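Side-chain contact in putative phosphoglycolate phosphatase (Lactobacillus delbrueckii, PDB 2HI0), which probably hydrolyses the phosphate ester of 2-phosphoglycolate, a reaction of the haloacid dehalogenase-like hydrolases: residues A[80-83]-A[84-87]. Numbering follows the deposited sequence.
Sequences QIPE and AVTQ. Unlike the reference sequence in segment 80-83: Gln80 (reference Arg).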
loop_
_atom_site.group_PDB
_atom_site.type_symbol
_atom_site.label_atom_id
_atom_site.label_comp_id
_atom_site.label_asym_id
_atom_site.label_seq_id
_atom_site.Cartn_x
_atom_site.Cartn_y
_atom_site.Cartn_z
ATOM N N GLN A 80 11.878 1.403 17.572
ATOM C CA GLN A 80 12.484 0.673 18.688
ATOM C C GLN A 80 12.507 -0.802 18.326
ATOM O O GLN A 80 11.600 -1.536 18.733
ATOM C CB GLN A 80 11.622 0.833 19.937
ATOM C CG GLN A 80 11.390 2.273 20.355
ATOM C CD GLN A 80 12.389 2.689 21.343
ATOM O OE1 GLN A 80 13.430 3.234 20.991
ATOM N NE2 GLN A 80 12.122 2.381 22.600
ATOM N N ILE A 81 13.485 -1.203 17.524
ATOM C CA ILE A 81 13.535 -2.590 17.040
ATOM C C ILE A 81 14.190 -3.473 18.141
ATOM O O ILE A 81 15.296 -3.192 18.591
ATOM C CB ILE A 81 14.218 -2.709 15.663
ATOM C CG1 ILE A 81 13.344 -1.980 14.607
ATOM C CG2 ILE A 81 14.414 -4.190 15.291
ATOM C CD1 ILE A 81 14.067 -1.687 13.415
ATOM N N PRO A 82 13.496 -4.555 18.570
ATOM C CA PRO A 82 14.067 -5.436 19.584
ATOM C C PRO A 82 15.395 -6.036 19.156
ATOM O O PRO A 82 15.590 -6.340 17.972
ATOM C CB PRO A 82 13.028 -6.556 19.737
ATOM C CG PRO A 82 11.824 -6.105 19.037
ATOM C CD PRO A 82 12.167 -4.997 18.118
ATOM N N GLU A 83 16.263 -6.249 20.138
ATOM C CA GLU A 83 17.552 -6.849 19.898
ATOM C C GLU A 83 17.472 -8.252 19.330
ATOM O O GLU A 83 18.450 -8.730 18.751
ATOM C CB GLU A 83 18.398 -6.860 21.179
ATOM C CG GLU A 83 18.939 -5.522 21.460
ATOM C CD GLU A 83 19.838 -5.479 22.685
ATOM O OE1 GLU A 83 20.031 -6.527 23.379
ATOM O OE2 GLU A 83 20.393 -4.383 22.923
ATOM N N ALA A 84 16.320 -8.909 19.441
ATOM C CA ALA A 84 16.114 -10.221 18.829
ATOM C C ALA A 84 16.039 -10.214 17.300
ATOM O O ALA A 84 16.183 -11.252 16.635
ATOM C CB ALA A 84 14.848 -10.833 19.370
ATOM N N VAL A 85 15.748 -9.043 16.728
ATOM C CA VAL A 85 15.472 -8.935 15.299
ATOM C C VAL A 85 16.685 -8.348 14.569
ATOM O O VAL A 85 17.109 -7.230 14.857
ATOM C CB VAL A 85 14.140 -8.114 14.999
ATOM C CG1 VAL A 85 13.907 -7.990 13.494
ATOM C CG2 VAL A 85 12.951 -8.772 15.710
ATOM N N THR A 86 17.166 -9.069 13.569
ATOM C CA THR A 86 18.274 -8.584 12.739
ATOM C C THR A 86 17.884 -8.456 11.267
ATOM O O THR A 86 17.086 -9.204 10.749
ATOM C CB THR A 86 19.493 -9.522 12.869
ATOM O OG1 THR A 86 19.283 -10.688 12.073
ATOM C CG2 THR A 86 19.672 -9.873 14.330
ATOM N N GLN A 87 18.492 -7.500 10.581
ATOM C CA GLN A 87 18.309 -7.419 9.125
ATOM C C GLN A 87 18.829 -8.611 8.323
ATOM O O GLN A 87 18.293 -8.926 7.277
ATOM C CB GLN A 87 18.784 -6.111 8.560
ATOM C CG GLN A 87 17.992 -4.934 9.114
ATOM C CD GLN A 87 16.465 -4.983 8.778
ATOM O OE1 GLN A 87 16.114 -5.154 7.617
ATOM N NE2 GLN A 87 15.593 -4.933 9.791
#
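A chi1 of -66° in Ile81 sets CG1 beside the backbone N and turns CG2 across the bend, where Ile81 CG2 lies 3.9 Å from Val85 CB. The two side chains cross at about a right angle, and Ile81 meets the valine side chain through this methyl, at CB. Val85 places CG1 anti to its own N (chi1 178°) and leaves CG2 beside that N, on the side of Pro82; the approach of Pro82 CG to Val85 CG2, at 4.4 Å, is loose. Pro82 and Val85 are also the first and last residues of a type I beta turn, with Glu83 and Ala84 at its corners. Its single hydrogen bond runs from Val85 N to Pro82 O over 3.0 Å and is nearly straight at the hydrogen (165°), although the donor stands well above the carbonyl plane. Beyond the turn Thr86 takes the N-cap position of helix 87-103, its OG1 bonded to Glu89 N. Helix 52-63 backs the loop, Leu60 touching Val85 and Ala61 touching Pro82, while Gln87 NE2 is bonded to Thr57 OG1. Across the turn itself the polar link is this one backbone bond, with weak apolar contacts beside it and no polar bond between side chains, so this surface reversal leading into helix 87-103 probably owes its form more to the backbone than to side-chain polarity.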